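Long-range contacts in beta-L-arabinobiosidase (Bacteroides thetaiotaomicron, PDB 5MQR), which probably hydrolyses glycosidic bonds of plant pectin, carrying a sialidase-like beta-propeller and a second glycoside hydrolase domain in one chain: residues D26-T31 with D341-T346; D476-Q481 with G527-V532; Y825-A830 with M851-L856. One frame throughout, in Å; residues are numbered along the deposited sequence.

In the fold
The three contacts sample three regions of one long chain and are spatially separate: none touches another, and each closes before the next opens. Interaction 1 pairs the first modelled residues with a short strand of the BNR repeat-like region, interaction 2 pairs two strands in the sialidase-like CBM domain, and interaction 3 packs two helices of the MGH1-like glycoside hydrolase domain. Centres of interactions 1 and 2 lie about 48 Å apart, with nearest atoms about 35 Å apart; interaction 3 is about 60 Å and 64 Å, centre to centre, from interactions 1 and 2. The side chain of Tyr-30 lies about 10 Å from the bound sodium ion, whose site combines Gln-44 with Glu-494 and Asn-495 of the CBM range.

Interaction 1 (D26-T31 with D341-T346); sequences DRIHYT and DGLEYT
Two torsions set the polar side: His-29 holds CG between its backbone N and carbonyl carbon (chi1 62°), which brings the imidazole against Glu-344, while Glu-344 runs out extended (chi1 -175°) toward Thr-31. Glu-344 CA lies over one face of the His-29 ring, 4.1 Å from its centroid, a CH-pi contact displaced toward the rim. The ring's rotation is restrained from within its own segment, where His-29 ND1 donates to Arg-27 O at 2.9 Å. Thr-31 OG1 gives its proton to Glu-344 OE2 at 2.9 Å, on the anti lone pair. On the face that carries Tyr-30 and Tyr-345, the Tyr-345 ring is met by Ile-28, whose CG2 lies 3.9 Å from Tyr-345 CE1, and the Tyr-345 hydroxyl bonds to Tyr-268. Leu-343 lays CD2 against the backbone, 3.8 Å from Arg-27 C. The parallel pairing rests on alternating bonds: His-29 N to Leu-343 O, 2.9 Å; Tyr-345 N to His-29 O, 2.8 Å; Thr-31 N to Tyr-345 O. Asp-341 OD1 accepts from the backbone N of both Leu-343 and Glu-344. Together with Ser-339, this Asx turn resembles a degenerate Asp box, the hairpin between the third and fourth blade strands of sialidase propellers.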
loop_
_atom_site.group_PDB
_atom_site.type_symbol
_atom_site.label_atom_id
_atom_site.label_comp_id
_atom_site.label_asym_id
_atom_site.label_seq_id
_atom_site.Cartn_x
_atom_site.Cartn_y
_atom_site.Cartn_z
ATOM N N ASP A 26 -23.698 -11.208 -7.647
ATOM C CA ASP A 26 -24.386 -12.435 -7.129
ATOM C C ASP A 26 -24.478 -12.580 -5.577
ATOM O O ASP A 26 -25.594 -12.467 -5.051
ATOM C CB ASP A 26 -23.776 -13.703 -7.743
ATOM C CG ASP A 26 -24.714 -14.911 -7.632
ATOM O OD1 ASP A 26 -25.876 -14.830 -8.114
ATOM O OD2 ASP A 26 -24.273 -15.945 -7.070
ATOM N N ARG A 27 -23.374 -12.879 -4.859
ATOM C CA ARG A 27 -23.400 -12.960 -3.358
ATOM C C ARG A 27 -22.097 -12.579 -2.673
ATOM O O ARG A 27 -21.017 -12.791 -3.213
ATOM C CB ARG A 27 -23.737 -14.371 -2.871
ATOM C CG ARG A 27 -25.133 -14.892 -3.189
ATOM C CD ARG A 27 -26.245 -14.145 -2.482
ATOM N NE ARG A 27 -27.510 -14.872 -2.625
ATOM C CZ ARG A 27 -28.306 -14.847 -3.696
ATOM N NH1 ARG A 27 -28.011 -14.097 -4.763
ATOM N NH2 ARG A 27 -29.414 -15.592 -3.694
ATOM N N ILE A 28 -22.198 -12.059 -1.454
ATOM C CA ILE A 28 -21.013 -11.843 -0.604
ATOM C C ILE A 28 -20.309 -13.189 -0.369
ATOM O O ILE A 28 -20.971 -14.181 -0.123
ATOM C CB ILE A 28 -21.376 -11.161 0.747
ATOM C CG1 ILE A 28 -21.820 -9.701 0.503
ATOM C CG2 ILE A 28 -20.198 -11.210 1.718
ATOM C CD1 ILE A 28 -22.416 -8.978 1.705
ATOM N N HIS A 29 -18.983 -13.211 -0.486
ATOM C CA HIS A 29 -18.187 -14.422 -0.277
ATOM C C HIS A 29 -16.740 -14.071 0.049
ATOM O O HIS A 29 -16.281 -12.945 -0.217
ATOM C CB HIS A 29 -18.268 -15.378 -1.479
ATOM C CG HIS A 29 -17.745 -14.810 -2.765
ATOM N ND1 HIS A 29 -18.313 -13.716 -3.395
ATOM C CD2 HIS A 29 -16.712 -15.197 -3.551
ATOM C CE1 HIS A 29 -17.633 -13.442 -4.497
ATOM N NE2 HIS A 29 -16.666 -14.334 -4.622
ATOM N N TYR A 30 -16.049 -15.023 0.673
ATOM C CA TYR A 30 -14.653 -14.867 1.060
ATOM C C TYR A 30 -13.810 -15.894 0.327
ATOM O O TYR A 30 -14.053 -17.084 0.457
ATOM C CB TYR A 30 -14.503 -15.070 2.559
ATOM C CG TYR A 30 -13.071 -15.043 3.078
ATOM C CD1 TYR A 30 -12.329 -13.861 3.096
ATOM C CD2 TYR A 30 -12.463 -16.207 3.587
ATOM C CE1 TYR A 30 -11.027 -13.828 3.598
ATOM C CE2 TYR A 30 -11.168 -16.177 4.095
ATOM C CZ TYR A 30 -10.454 -14.987 4.101
ATOM O OH TYR A 30 -9.159 -14.965 4.577
ATOM N N THR A 31 -12.819 -15.408 -0.424
ATOM C CA THR A 31 -11.882 -16.229 -1.170
ATOM C C THR A 31 -10.448 -16.135 -0.633
ATOM O O THR A 31 -9.549 -16.765 -1.185
ATOM C CB THR A 31 -11.846 -15.792 -2.641
ATOM O OG1 THR A 31 -11.399 -14.430 -2.718
ATOM C CG2 THR A 31 -13.220 -15.953 -3.297
ATOM N N ASP A 341 -15.166 -4.485 -4.088
ATOM C CA ASP A 341 -16.448 -4.385 -4.773
ATOM C C ASP A 341 -17.677 -4.684 -3.917
ATOM O O ASP A 341 -18.793 -4.617 -4.414
ATOM C CB ASP A 341 -16.446 -5.279 -6.032
ATOM C CG ASP A 341 -16.144 -6.773 -5.731
ATOM O OD1 ASP A 341 -16.435 -7.257 -4.602
ATOM O OD2 ASP A 341 -15.605 -7.456 -6.647
ATOM N N GLY A 342 -17.491 -5.003 -2.641
ATOM C CA GLY A 342 -18.619 -5.351 -1.786
ATOM C C GLY A 342 -19.177 -6.764 -1.935
ATOM O O GLY A 342 -20.159 -7.096 -1.275
ATOM N N LEU A 343 -18.558 -7.597 -2.784
ATOM C CA LEU A 343 -18.979 -8.980 -2.949
ATOM C C LEU A 343 -17.871 -9.948 -2.579
ATOM O O LEU A 343 -18.059 -10.759 -1.701
ATOM C CB LEU A 343 -19.478 -9.216 -4.365
ATOM C CG LEU A 343 -20.815 -8.549 -4.677
ATOM C CD1 LEU A 343 -21.198 -8.859 -6.125
ATOM C CD2 LEU A 343 -21.940 -8.982 -3.735
ATOM N N GLU A 344 -16.724 -9.860 -3.240
ATOM C CA GLU A 344 -15.577 -10.722 -2.926
ATOM C C GLU A 344 -14.682 -10.142 -1.843
ATOM O O GLU A 344 -14.119 -9.083 -2.013
ATOM C CB GLU A 344 -14.721 -10.972 -4.170
ATOM C CG GLU A 344 -13.568 -11.969 -3.966
ATOM C CD GLU A 344 -12.675 -12.119 -5.193
ATOM O OE1 GLU A 344 -12.904 -11.425 -6.207
ATOM O OE2 GLU A 344 -11.704 -12.898 -5.144
ATOM N N TYR A 345 -14.526 -10.874 -0.751
ATOM C CA TYR A 345 -13.643 -10.475 0.325
ATOM C C TYR A 345 -12.425 -11.342 0.262
ATOM O O TYR A 345 -12.537 -12.544 0.053
ATOM C CB TYR A 345 -14.347 -10.596 1.674
ATOM C CG TYR A 345 -15.325 -9.462 1.890
ATOM C CD1 TYR A 345 -16.598 -9.497 1.334
ATOM C CD2 TYR A 345 -14.965 -8.337 2.628
ATOM C CE1 TYR A 345 -17.482 -8.461 1.516
ATOM C CE2 TYR A 345 -15.847 -7.287 2.806
ATOM C CZ TYR A 345 -17.112 -7.362 2.258
ATOM O OH TYR A 345 -18.013 -6.325 2.441
ATOM N N THR A 346 -11.261 -10.723 0.410
ATOM C CA THR A 346 -9.995 -11.379 0.105
ATOM C C THR A 346 -8.970 -11.376 1.216
ATOM O O THR A 346 -7.959 -12.027 1.067
ATOM C CB THR A 346 -9.339 -10.714 -1.136
ATOM O OG1 THR A 346 -9.065 -9.343 -0.857
ATOM C CG2 THR A 346 -10.288 -10.773 -2.330
HETATM O O HOH W 1 -6.545 -13.779 2.670
#

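Interaction 2 (D476-Q481 with G527-V532); sequences DLSAGQ and GKTYHV
His-531 ND1 donates to Asp-476 OD1 at 2.8 Å, a histidine-carboxylate bond between neighbouring strands of an antiparallel sheet in the sialidase-like CBM domain. The acceptor lies in the plane of the imidazole, but the donor meets OD1 from well above the carboxylate plane, 47° out of it. Asn-606, from strand 600-610 on the other flank of strand 470-479, binds OD2, so the carboxylate is held at both oxygens. The two residues form a non-hydrogen-bonded pair; next to them Leu-477 and Tyr-530 form the hydrogen-bonded pair, with Leu-477 N to Tyr-530 O and Tyr-530 N to Leu-477 O both at 2.9 Å, the latter nearly straight at 173°. Their side chains lie on the opposite face from Asp-476 and His-531. There Leu-477, its CG trans to the backbone N (chi1 176°), brings CD2 within 4.1 Å of Val-532 CG2, and Ile-604 packs against the same leucine. Toward the end of the pairing Gly-527 N still reaches Ala-479 O at 2.8 Å, but between Ala-479 and Lys-528 a water bridges the segments: it accepts from Ala-479 N at 2.9 Å and donates to Lys-528 O at 2.7 Å.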
loop_
_atom_site.group_PDB
_atom_site.type_symbol
_atom_site.label_atom_id
_atom_site.label_comp_id
_atom_site.label_asym_id
_atom_site.label_seq_id
_atom_site.Cartn_x
_atom_site.Cartn_y
_atom_site.Cartn_z
ATOM N N ASP A 476 13.546 5.250 24.156
ATOM C CA ASP A 476 13.778 5.650 25.537
ATOM C C ASP A 476 12.647 5.119 26.397
ATOM O O ASP A 476 11.497 5.151 25.997
ATOM C CB ASP A 476 13.883 7.165 25.653
ATOM C CG ASP A 476 15.072 7.710 24.922
ATOM O OD1 ASP A 476 16.194 7.242 25.193
ATOM O OD2 ASP A 476 14.904 8.595 24.066
ATOM N N LEU A 477 12.991 4.658 27.590
ATOM C CA LEU A 477 12.084 3.938 28.477
ATOM C C LEU A 477 12.235 4.493 29.870
ATOM O O LEU A 477 13.358 4.635 30.376
ATOM C CB LEU A 477 12.474 2.461 28.509
ATOM C CG LEU A 477 11.754 1.482 29.429
ATOM C CD1 LEU A 477 10.274 1.359 29.103
ATOM C CD2 LEU A 477 12.442 0.134 29.280
ATOM N N SER A 478 11.110 4.773 30.505
ATOM C CA SER A 478 11.078 5.170 31.914
ATOM C C SER A 478 9.934 4.462 32.597
ATOM O O SER A 478 8.853 4.357 32.031
ATOM C CB SER A 478 10.871 6.670 32.027
ATOM O OG SER A 478 11.190 7.111 33.337
ATOM N N ALA A 479 10.173 3.991 33.810
ATOM C CA ALA A 479 9.148 3.357 34.635
ATOM C C ALA A 479 8.844 4.229 35.849
ATOM O O ALA A 479 9.755 4.719 36.510
ATOM C CB ALA A 479 9.643 1.991 35.091
ATOM N N GLY A 480 7.570 4.394 36.181
ATOM C CA GLY A 480 7.182 5.177 37.358
ATOM C C GLY A 480 7.379 4.502 38.714
ATOM O O GLY A 480 6.995 5.064 39.740
ATOM N N GLN A 481 7.943 3.292 38.717
ATOM C CA GLN A 481 8.104 2.466 39.908
ATOM C C GLN A 481 9.002 1.301 39.525
ATOM O O GLN A 481 9.165 1.021 38.336
ATOM C CB GLN A 481 6.750 1.946 40.409
ATOM C CG GLN A 481 6.030 0.968 39.465
ATOM C CD GLN A 481 5.671 1.584 38.130
ATOM O OE1 GLN A 481 4.969 2.590 38.080
ATOM N NE2 GLN A 481 6.144 0.991 37.048
ATOM N N GLY A 527 11.694 6.423 37.671
ATOM C CA GLY A 527 11.918 7.836 37.302
ATOM C C GLY A 527 13.167 8.147 36.482
ATOM O O GLY A 527 13.528 9.302 36.306
ATOM N N LYS A 528 13.812 7.121 35.944
ATOM C CA LYS A 528 15.071 7.254 35.237
ATOM C C LYS A 528 14.811 6.863 33.784
ATOM O O LYS A 528 14.067 5.915 33.506
ATOM C CB LYS A 528 16.082 6.318 35.894
ATOM C CG LYS A 528 17.541 6.621 35.624
ATOM C CD LYS A 528 18.454 6.022 36.698
ATOM C CE LYS A 528 19.908 6.453 36.498
ATOM N NZ LYS A 528 20.429 5.963 35.190
ATOM N N THR A 529 15.405 7.611 32.867
ATOM C CA THR A 529 15.278 7.369 31.444
ATOM C C THR A 529 16.466 6.504 30.973
ATOM O O THR A 529 17.626 6.879 31.161
ATOM C CB THR A 529 15.224 8.710 30.690
ATOM O OG1 THR A 529 14.019 9.394 31.059
ATOM C CG2 THR A 529 15.237 8.509 29.168
ATOM N N TYR A 530 16.146 5.356 30.377
ATOM C CA TYR A 530 17.113 4.408 29.836
ATOM C C TYR A 530 16.977 4.391 28.304
ATOM O O TYR A 530 15.865 4.302 27.784
ATOM C CB TYR A 530 16.827 3.007 30.374
ATOM C CG TYR A 530 16.988 2.861 31.869
ATOM C CD1 TYR A 530 18.258 2.804 32.455
ATOM C CD2 TYR A 530 15.885 2.765 32.701
ATOM C CE1 TYR A 530 18.419 2.661 33.830
ATOM C CE2 TYR A 530 16.038 2.621 34.070
ATOM C CZ TYR A 530 17.306 2.573 34.621
ATOM O OH TYR A 530 17.434 2.425 35.956
ATOM N N HIS A 531 18.091 4.510 27.590
ATOM C CA HIS A 531 18.070 4.367 26.167
ATOM C C HIS A 531 18.305 2.892 25.815
ATOM O O HIS A 531 19.392 2.356 26.054
ATOM C CB HIS A 531 19.105 5.266 25.501
ATOM C CG HIS A 531 18.967 5.285 24.018
ATOM N ND1 HIS A 531 17.854 5.805 23.389
ATOM C CD2 HIS A 531 19.758 4.789 23.036
ATOM C CE1 HIS A 531 17.976 5.638 22.082
ATOM N NE2 HIS A 531 19.124 5.030 21.842
ATOM N N VAL A 532 17.277 2.255 25.264
ATOM C CA VAL A 532 17.308 0.833 24.963
ATOM C C VAL A 532 17.469 0.632 23.476
ATOM O O VAL A 532 16.756 1.271 22.707
ATOM C CB VAL A 532 16.016 0.119 25.381
ATOM C CG1 VAL A 532 16.168 -1.390 25.199
ATOM C CG2 VAL A 532 15.697 0.447 26.833
HETATM O O HOH W 2 12.803 3.959 34.934
#

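Interaction 3 (Y825-A830 with M851-L856)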
loop_
_atom_site.group_PDB
_atom_site.type_symbol
_atom_site.label_atom_id
_atom_site.label_comp_id
_atom_site.label_asym_id
_atom_site.label_seq_id
_atom_site.Cartn_x
_atom_site.Cartn_y
_atom_site.Cartn_z
ATOM N N TYR A 825 24.046 14.208 -31.153
ATOM C CA TYR A 825 24.870 13.774 -30.045
ATOM C C TYR A 825 25.739 14.938 -29.541
ATOM O O TYR A 825 25.869 15.155 -28.335
ATOM C CB TYR A 825 25.809 12.613 -30.420
ATOM C CG TYR A 825 25.219 11.306 -30.909
ATOM C CD1 TYR A 825 23.869 10.978 -30.753
ATOM C CD2 TYR A 825 26.050 10.370 -31.491
ATOM C CE1 TYR A 825 23.369 9.769 -31.206
ATOM C CE2 TYR A 825 25.569 9.156 -31.934
ATOM C CZ TYR A 825 24.229 8.860 -31.808
ATOM O OH TYR A 825 23.796 7.639 -32.275
HETATM N N MSE A 826 26.331 15.672 -30.469
HETATM C CA MSE A 826 27.222 16.773 -30.113
HETATM C C MSE A 826 26.397 17.902 -29.564
HETATM O O MSE A 826 26.817 18.525 -28.580
HETATM C CB MSE A 826 28.112 17.184 -31.266
HETATM C CG MSE A 826 29.058 16.036 -31.668
HETATM SE SE MSE A 826 30.294 15.487 -30.248
HETATM C CE MSE A 826 31.465 17.058 -30.199
ATOM N N TYR A 827 25.209 18.145 -30.138
ATOM C CA TYR A 827 24.261 19.081 -29.519
ATOM C C TYR A 827 24.040 18.719 -28.041
ATOM O O TYR A 827 24.203 19.563 -27.149
ATOM C CB TYR A 827 22.910 19.114 -30.249
ATOM C CG TYR A 827 21.882 19.876 -29.470
ATOM C CD1 TYR A 827 21.865 21.269 -29.477
ATOM C CD2 TYR A 827 20.951 19.213 -28.675
ATOM C CE1 TYR A 827 20.934 21.988 -28.731
ATOM C CE2 TYR A 827 20.016 19.923 -27.931
ATOM C CZ TYR A 827 20.009 21.303 -27.960
ATOM O OH TYR A 827 19.083 21.982 -27.214
ATOM N N GLY A 828 23.658 17.464 -27.807
ATOM C CA GLY A 828 23.436 16.928 -26.470
ATOM C C GLY A 828 24.629 17.069 -25.538
ATOM O O GLY A 828 24.461 17.459 -24.371
ATOM N N ASN A 829 25.828 16.775 -26.048
ATOM C CA ASN A 829 27.053 16.860 -25.232
ATOM C C ASN A 829 27.365 18.292 -24.864
ATOM O O ASN A 829 27.701 18.588 -23.717
ATOM C CB ASN A 829 28.261 16.268 -25.951
ATOM C CG ASN A 829 28.167 14.775 -26.135
ATOM O OD1 ASN A 829 27.554 14.065 -25.335
ATOM N ND2 ASN A 829 28.796 14.286 -27.195
ATOM N N ALA A 830 27.228 19.166 -25.849
ATOM C CA ALA A 830 27.384 20.608 -25.650
ATOM C C ALA A 830 26.397 21.129 -24.617
ATOM O O ALA A 830 26.789 21.819 -23.689
ATOM C CB ALA A 830 27.224 21.349 -26.966
HETATM N N MSE A 851 26.849 28.185 -26.393
HETATM C CA MSE A 851 27.001 28.686 -27.762
HETATM C C MSE A 851 27.140 27.582 -28.770
HETATM O O MSE A 851 26.600 27.700 -29.867
HETATM C CB MSE A 851 28.269 29.500 -27.952
HETATM C CG MSE A 851 28.195 30.862 -27.296
HETATM SE SE MSE A 851 26.877 32.047 -28.150
HETATM C CE MSE A 851 27.430 31.980 -30.048
ATOM N N ARG A 852 27.897 26.535 -28.429
ATOM C CA ARG A 852 28.050 25.373 -29.321
ATOM C C ARG A 852 26.726 24.649 -29.531
ATOM O O ARG A 852 26.426 24.203 -30.640
ATOM C CB ARG A 852 29.085 24.383 -28.800
ATOM C CG ARG A 852 30.508 24.872 -28.927
ATOM C CD ARG A 852 31.364 23.963 -28.087
ATOM N NE ARG A 852 32.775 24.041 -28.410
ATOM C CZ ARG A 852 33.744 24.507 -27.621
ATOM N NH1 ARG A 852 33.509 25.010 -26.401
ATOM N NH2 ARG A 852 34.994 24.480 -28.076
ATOM N N ALA A 853 25.949 24.561 -28.457
ATOM C CA ALA A 853 24.613 23.978 -28.502
ATOM C C ALA A 853 23.670 24.808 -29.382
ATOM O O ALA A 853 23.081 24.259 -30.284
ATOM C CB ALA A 853 24.045 23.783 -27.099
ATOM N N ASP A 854 23.554 26.114 -29.164
ATOM C CA ASP A 854 22.704 26.937 -30.039
ATOM C C ASP A 854 23.139 26.805 -31.508
ATOM O O ASP A 854 22.285 26.696 -32.395
ATOM C CB ASP A 854 22.727 28.427 -29.672
ATOM C CG ASP A 854 22.219 28.709 -28.268
ATOM O OD1 ASP A 854 21.455 27.894 -27.723
ATOM O OD2 ASP A 854 22.608 29.768 -27.702
ATOM N N THR A 855 24.454 26.831 -31.750
ATOM C CA THR A 855 25.012 26.716 -33.106
ATOM C C THR A 855 24.523 25.435 -33.761
ATOM O O THR A 855 23.990 25.490 -34.853
ATOM C CB THR A 855 26.558 26.746 -33.106
ATOM O OG1 THR A 855 27.010 27.980 -32.546
ATOM C CG2 THR A 855 27.135 26.611 -34.525
ATOM N N LEU A 856 24.658 24.303 -33.067
ATOM C CA LEU A 856 24.315 22.989 -33.630
ATOM C C LEU A 856 22.820 22.779 -33.779
ATOM O O LEU A 856 22.368 22.183 -34.741
ATOM C CB LEU A 856 24.900 21.859 -32.790
ATOM C CG LEU A 856 26.420 21.736 -32.848
ATOM C CD1 LEU A 856 26.940 20.816 -31.752
ATOM C CD2 LEU A 856 26.875 21.241 -34.213
#
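Tyr-827 meets Ala-853 edge-on: its CD1 comes within 3.3 Å of Ala-853 O, which lies in the plane of the ring, and its CE1 stands 3.9 Å from Ala-853 CB. The ring reaches across because CG is trans to the backbone N (chi1 170°). Beside it, the two alanines set the spacing, Ala-830 CB lying 4.0 Å from Ala-853 CB and equally 4.0 Å from Arg-852 CB. Leu-856 completes this first shell by pushing CD1 against the opposing backbone, 3.6 Å from Tyr-827 N, and against Met-826 CB at 3.8 Å, where the residue is a selenomethionine. No hydrogen bond crosses between them, so these two segments meet through van der Waals packing, with small residues and one flat ring admitting an axis separation of 8.2 Å. An alanine in place of Tyr-827 removes the ring that lies against Ala-853, and would probably leave a gap beside its carbonyl and methyl group. One shell out, the Arg-852 guanidinium forms a salt bridge with Glu-786. Tyr-782, from the same helix 768-788, touches Met-826, Ala-830 and Arg-852, and so covers one flank of the contact; Leu-896 packs on Tyr-827. Helices 820-839 and 843-864, linked by a short turn and running at 153° here, form an antiparallel helical hairpin, consistent with the (alpha/alpha)6 architecture expected of a six-hairpin glycosidase.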